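Long-range contact in glycoprotein (Chandipura virus, PDB 5MDM), which probably attaches the virus to host receptors and, at the acidic pH of the endosome, changes conformation to fuse the viral and endosomal membranes: residues Y191-F204 with R243-E255. Numbering follows the deposited sequence.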
loop_
_atom_site.group_PDB
_atom_site.type_symbol
_atom_site.label_atom_id
_atom_site.label_comp_id
_atom_site.label_asym_id
_atom_site.label_seq_id
_atom_site.Cartn_x
_atom_site.Cartn_y
_atom_site.Cartn_z
ATOM N N TYR A 191 -35.196 3.545 -8.953
ATOM C CA TYR A 191 -35.870 4.772 -9.335
ATOM C C TYR A 191 -37.298 4.807 -8.828
ATOM O O TYR A 191 -37.874 3.768 -8.507
ATOM C CB TYR A 191 -35.859 4.926 -10.853
ATOM C CG TYR A 191 -36.574 3.820 -11.597
ATOM C CD1 TYR A 191 -37.911 3.938 -11.942
ATOM C CD2 TYR A 191 -35.904 2.664 -11.966
ATOM C CE1 TYR A 191 -38.559 2.932 -12.629
ATOM C CE2 TYR A 191 -36.543 1.654 -12.650
ATOM C CZ TYR A 191 -37.868 1.791 -12.981
ATOM O OH TYR A 191 -38.505 0.783 -13.665
ATOM N N ASP A 192 -37.867 6.006 -8.764
ATOM C CA ASP A 192 -39.237 6.164 -8.304
ATOM C C ASP A 192 -40.203 5.558 -9.320
ATOM O O ASP A 192 -40.263 5.989 -10.473
ATOM C CB ASP A 192 -39.555 7.636 -8.047
ATOM C CG ASP A 192 -40.785 7.821 -7.186
ATOM O OD1 ASP A 192 -40.735 8.654 -6.256
ATOM O OD2 ASP A 192 -41.799 7.133 -7.437
ATOM N N LYS A 193 -40.946 4.550 -8.875
ATOM C CA LYS A 193 -41.833 3.767 -9.732
ATOM C C LYS A 193 -42.876 4.629 -10.437
ATOM O O LYS A 193 -43.282 4.339 -11.562
ATOM C CB LYS A 193 -42.533 2.698 -8.892
ATOM C CG LYS A 193 -43.341 1.693 -9.679
ATOM C CD LYS A 193 -44.265 0.899 -8.761
ATOM C CE LYS A 193 -43.492 0.127 -7.699
ATOM N NZ LYS A 193 -44.409 -0.641 -6.806
ATOM N N THR A 194 -43.295 5.698 -9.769
ATOM C CA THR A 194 -44.406 6.515 -10.235
ATOM C C THR A 194 -43.965 7.617 -11.195
ATOM O O THR A 194 -44.593 7.835 -12.231
ATOM C CB THR A 194 -45.130 7.159 -9.047
ATOM O OG1 THR A 194 -44.650 8.497 -8.861
ATOM C CG2 THR A 194 -44.878 6.350 -7.781
ATOM N N LYS A 195 -42.889 8.314 -10.843
ATOM C CA LYS A 195 -42.395 9.428 -11.647
ATOM C C LYS A 195 -41.790 8.948 -12.962
ATOM O O LYS A 195 -41.515 7.762 -13.139
ATOM C CB LYS A 195 -41.351 10.236 -10.868
ATOM C CG LYS A 195 -41.774 10.625 -9.461
ATOM C CD LYS A 195 -40.703 11.451 -8.760
ATOM C CE LYS A 195 -41.210 11.994 -7.427
ATOM N NZ LYS A 195 -40.297 13.008 -6.825
ATOM N N GLU A 196 -41.588 9.885 -13.882
ATOM C CA GLU A 196 -40.924 9.607 -15.149
ATOM C C GLU A 196 -39.428 9.416 -14.917
ATOM O O GLU A 196 -38.798 10.214 -14.222
ATOM C CB GLU A 196 -41.158 10.763 -16.121
ATOM C CG GLU A 196 -40.531 10.581 -17.491
ATOM C CD GLU A 196 -41.254 9.546 -18.327
ATOM O OE1 GLU A 196 -41.726 9.897 -19.430
ATOM O OE2 GLU A 196 -41.348 8.382 -17.883
ATOM N N ILE A 197 -38.861 8.363 -15.497
ATOM C CA ILE A 197 -37.448 8.051 -15.303
ATOM C C ILE A 197 -36.527 9.166 -15.817
ATOM O O ILE A 197 -36.682 9.651 -16.939
ATOM C CB ILE A 197 -37.069 6.687 -15.946
ATOM C CG1 ILE A 197 -35.624 6.311 -15.623
ATOM C CG2 ILE A 197 -37.295 6.699 -17.445
ATOM C CD1 ILE A 197 -35.483 5.457 -14.393
ATOM N N ALA A 198 -35.584 9.582 -14.976
ATOM C CA ALA A 198 -34.620 10.618 -15.340
ATOM C C ALA A 198 -33.338 10.479 -14.522
ATOM O O ALA A 198 -33.350 9.931 -13.418
ATOM C CB ALA A 198 -35.223 11.992 -15.148
ATOM N N ALA A 199 -32.239 10.988 -15.069
ATOM C CA ALA A 199 -30.921 10.835 -14.457
ATOM C C ALA A 199 -30.880 11.231 -12.982
ATOM O O ALA A 199 -30.178 10.609 -12.187
ATOM C CB ALA A 199 -29.881 11.622 -15.244
ATOM N N GLY A 200 -31.640 12.260 -12.624
ATOM C CA GLY A 200 -31.636 12.772 -11.268
ATOM C C GLY A 200 -32.381 11.882 -10.298
ATOM O O GLY A 200 -32.128 11.919 -9.092
ATOM N N GLY A 201 -33.297 11.075 -10.824
ATOM C CA GLY A 201 -34.103 10.197 -9.994
ATOM C C GLY A 201 -33.673 8.743 -10.046
ATOM O O GLY A 201 -34.455 7.842 -9.741
ATOM N N ILE A 202 -32.422 8.520 -10.431
ATOM C CA ILE A 202 -31.855 7.185 -10.530
ATOM C C ILE A 202 -30.711 7.052 -9.538
ATOM O O ILE A 202 -29.927 7.983 -9.360
ATOM C CB ILE A 202 -31.314 6.924 -11.951
ATOM C CG1 ILE A 202 -32.460 6.682 -12.928
ATOM C CG2 ILE A 202 -30.373 5.732 -11.978
ATOM C CD1 ILE A 202 -32.003 6.490 -14.358
ATOM N N VAL A 203 -30.633 5.898 -8.882
ATOM C CA VAL A 203 -29.488 5.554 -8.054
ATOM C C VAL A 203 -28.918 4.212 -8.503
ATOM O O VAL A 203 -29.653 3.235 -8.626
ATOM C CB VAL A 203 -29.869 5.487 -6.569
ATOM C CG1 VAL A 203 -28.792 4.775 -5.773
ATOM C CG2 VAL A 203 -30.085 6.874 -6.039
ATOM N N PHE A 204 -27.611 4.170 -8.758
ATOM C CA PHE A 204 -26.947 2.938 -9.167
ATOM C C PHE A 204 -26.343 2.163 -7.994
ATOM O O PHE A 204 -25.785 2.752 -7.066
ATOM C CB PHE A 204 -25.852 3.232 -10.191
ATOM C CG PHE A 204 -26.363 3.795 -11.475
ATOM C CD1 PHE A 204 -26.891 2.968 -12.443
ATOM C CD2 PHE A 204 -26.309 5.151 -11.719
ATOM C CE1 PHE A 204 -27.359 3.484 -13.630
ATOM C CE2 PHE A 204 -26.774 5.672 -12.905
ATOM C CZ PHE A 204 -27.303 4.836 -13.858
ATOM N N ARG A 243 -32.676 -0.820 -21.761
ATOM C CA ARG A 243 -33.846 -0.037 -21.391
ATOM C C ARG A 243 -34.166 -0.127 -19.901
ATOM O O ARG A 243 -34.040 -1.185 -19.291
ATOM C CB ARG A 243 -35.063 -0.471 -22.208
ATOM C CG ARG A 243 -34.924 -0.259 -23.709
ATOM C CD ARG A 243 -36.146 -0.788 -24.451
ATOM N NE ARG A 243 -36.114 -0.470 -25.877
ATOM C CZ ARG A 243 -37.125 -0.680 -26.716
ATOM N NH1 ARG A 243 -38.259 -1.213 -26.275
ATOM N NH2 ARG A 243 -37.006 -0.356 -27.999
ATOM N N ILE A 244 -34.572 1.002 -19.328
ATOM C CA ILE A 244 -35.044 1.071 -17.953
ATOM C C ILE A 244 -36.361 1.819 -17.990
ATOM O O ILE A 244 -36.451 2.879 -18.609
ATOM C CB ILE A 244 -34.058 1.829 -17.045
ATOM C CG1 ILE A 244 -32.745 1.054 -16.906
ATOM C CG2 ILE A 244 -34.674 2.090 -15.679
ATOM C CD1 ILE A 244 -32.888 -0.312 -16.265
ATOM N N GLN A 245 -37.377 1.268 -17.327
ATOM C CA GLN A 245 -38.749 1.762 -17.448
ATOM C C GLN A 245 -39.121 1.862 -18.919
ATOM O O GLN A 245 -39.678 2.864 -19.367
ATOM C CB GLN A 245 -38.932 3.115 -16.752
ATOM C CG GLN A 245 -40.385 3.438 -16.421
ATOM C CD GLN A 245 -40.548 4.776 -15.730
ATOM O OE1 GLN A 245 -40.159 5.815 -16.264
ATOM N NE2 GLN A 245 -41.126 4.756 -14.533
ATOM N N GLU A 246 -38.771 0.811 -19.660
ATOM C CA GLU A 246 -39.066 0.686 -21.085
ATOM C C GLU A 246 -38.568 1.867 -21.920
ATOM O O GLU A 246 -39.159 2.217 -22.937
ATOM C CB GLU A 246 -40.559 0.430 -21.306
ATOM C CG GLU A 246 -41.028 -0.911 -20.759
ATOM C CD GLU A 246 -42.521 -1.126 -20.918
ATOM O OE1 GLU A 246 -43.047 -2.087 -20.317
ATOM O OE2 GLU A 246 -43.171 -0.341 -21.642
ATOM N N LYS A 247 -37.473 2.474 -21.483
ATOM C CA LYS A 247 -36.862 3.569 -22.224
ATOM C C LYS A 247 -35.355 3.385 -22.214
ATOM O O LYS A 247 -34.794 2.902 -21.229
ATOM C CB LYS A 247 -37.209 4.919 -21.587
ATOM C CG LYS A 247 -38.689 5.260 -21.563
ATOM C CD LYS A 247 -38.946 6.427 -20.630
ATOM C CE LYS A 247 -37.954 7.556 -20.883
ATOM N NZ LYS A 247 -38.062 8.652 -19.876
ATOM N N HIS A 248 -34.713 3.762 -23.316
ATOM C CA HIS A 248 -33.256 3.808 -23.406
ATOM C C HIS A 248 -32.607 4.480 -22.179
ATOM O O HIS A 248 -32.859 5.652 -21.892
ATOM C CB HIS A 248 -32.871 4.562 -24.674
ATOM C CG HIS A 248 -33.714 5.776 -24.927
ATOM N ND1 HIS A 248 -34.934 5.715 -25.567
ATOM C CD2 HIS A 248 -33.522 7.079 -24.610
ATOM C CE1 HIS A 248 -35.453 6.928 -25.639
ATOM N NE2 HIS A 248 -34.615 7.775 -25.070
ATOM N N LEU A 249 -31.772 3.736 -21.458
ATOM C CA LEU A 249 -31.185 4.238 -20.215
ATOM C C LEU A 249 -30.021 5.205 -20.433
ATOM O O LEU A 249 -29.930 6.241 -19.773
ATOM C CB LEU A 249 -30.736 3.076 -19.319
ATOM C CG LEU A 249 -29.932 3.490 -18.081
ATOM C CD1 LEU A 249 -30.777 4.362 -17.164
ATOM C CD2 LEU A 249 -29.378 2.283 -17.334
ATOM N N LEU A 250 -29.130 4.849 -21.352
ATOM C CA LEU A 250 -27.923 5.632 -21.615
ATOM C C LEU A 250 -28.144 7.114 -21.992
ATOM O O LEU A 250 -27.484 7.994 -21.430
ATOM C CB LEU A 250 -27.049 4.924 -22.658
ATOM C CG LEU A 250 -25.658 5.498 -22.922
ATOM C CD1 LEU A 250 -24.794 5.417 -21.679
ATOM C CD2 LEU A 250 -25.001 4.766 -24.069
ATOM N N PRO A 251 -29.067 7.402 -22.932
ATOM C CA PRO A 251 -29.249 8.803 -23.339
ATOM C C PRO A 251 -29.738 9.741 -22.233
ATOM O O PRO A 251 -29.702 10.958 -22.416
ATOM C CB PRO A 251 -30.310 8.704 -24.437
ATOM C CG PRO A 251 -30.168 7.332 -24.962
ATOM C CD PRO A 251 -29.880 6.501 -23.768
ATOM N N LEU A 252 -30.179 9.189 -21.109
ATOM C CA LEU A 252 -30.647 9.992 -19.990
ATOM C C LEU A 252 -29.518 10.775 -19.330
ATOM O O LEU A 252 -29.771 11.641 -18.488
ATOM C CB LEU A 252 -31.305 9.095 -18.944
ATOM C CG LEU A 252 -32.819 8.903 -18.961
ATOM C CD1 LEU A 252 -33.282 8.535 -20.337
ATOM C CD2 LEU A 252 -33.211 7.827 -17.954
ATOM N N PHE A 253 -28.278 10.468 -19.704
ATOM C CA PHE A 253 -27.120 11.025 -19.009
ATOM C C PHE A 253 -26.304 11.972 -19.874
ATOM O O PHE A 253 -25.988 11.666 -21.021
ATOM C CB PHE A 253 -26.239 9.906 -18.443
ATOM C CG PHE A 253 -26.935 9.064 -17.426
ATOM C CD1 PHE A 253 -27.668 7.957 -17.813
ATOM C CD2 PHE A 253 -26.883 9.393 -16.084
ATOM C CE1 PHE A 253 -28.326 7.186 -16.878
ATOM C CE2 PHE A 253 -27.535 8.622 -15.146
ATOM C CZ PHE A 253 -28.260 7.519 -15.544
ATOM N N LYS A 254 -25.976 13.126 -19.304
ATOM C CA LYS A 254 -25.155 14.116 -19.979
ATOM C C LYS A 254 -23.795 13.522 -20.325
ATOM O O LYS A 254 -23.205 12.790 -19.525
ATOM C CB LYS A 254 -24.982 15.355 -19.087
ATOM C CG LYS A 254 -24.680 15.037 -17.612
ATOM C CD LYS A 254 -24.422 16.307 -16.800
ATOM C CE LYS A 254 -24.404 16.034 -15.298
ATOM N NZ LYS A 254 -23.294 15.127 -14.882
ATOM N N GLU A 255 -23.310 13.820 -21.526
ATOM C CA GLU A 255 -21.955 13.456 -21.919
ATOM C C GLU A 255 -20.969 14.103 -20.948
ATOM O O GLU A 255 -21.202 15.214 -20.462
ATOM C CB GLU A 255 -21.674 13.930 -23.342
ATOM C CG GLU A 255 -20.302 13.556 -23.871
ATOM C CD GLU A 255 -20.336 12.334 -24.765
ATOM O OE1 GLU A 255 -20.755 12.468 -25.937
ATOM O OE2 GLU A 255 -19.942 11.244 -24.296
#
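Ile197 faces Gln245 with their CA atoms 6.8 Å apart, and Ala199 lies still nearer to Leu252, 5.6 Å between CA atoms. Residues 191-204 form a strand-loop-strand connection; 243-255 make a short, weakly bonded hairpin, about 243-244 against 247-248, turning through Gln245 and Glu246, then a short 3-10 turn. No backbone-to-backbone hydrogen bond joins them; side chains bridge the gap instead, chiefly the Gln245 amide. Gln245 CG is anti to the backbone N (chi1 -160°) and the chain beyond is extended: Gln245 OE1 accepts from Ile197 N at 3.0 Å, while NE2 gives a weak but nearly straight bond to Lys195 O. Lys247 NZ adds a weak bond to Ile197 O and a long salt bridge to Glu196 OE2.

Next to these polar contacts, Ile197 CD1 lies over one face of the Tyr191 ring and meets Ile244 CG2 at 3.7 Å; its CG1 packs on Leu252 CD2. Ile202 CD1 touches Leu249 CD1, and the Phe204 and Phe253 rings meet obliquely, planes 41° apart.

Residues 243-255 fall within a region assigned to trimerization by similarity, yet here the packing is intrachain. Ile244, Leu249 and Leu252 pack against part of the antiparallel sheet, on strands 36-49, 180-192 and 202-205; Leu249 reaches Phe41 and Val189. Glu39 OE2 accepts from Gln245 N, tying the hairpin turn to strand 36-49.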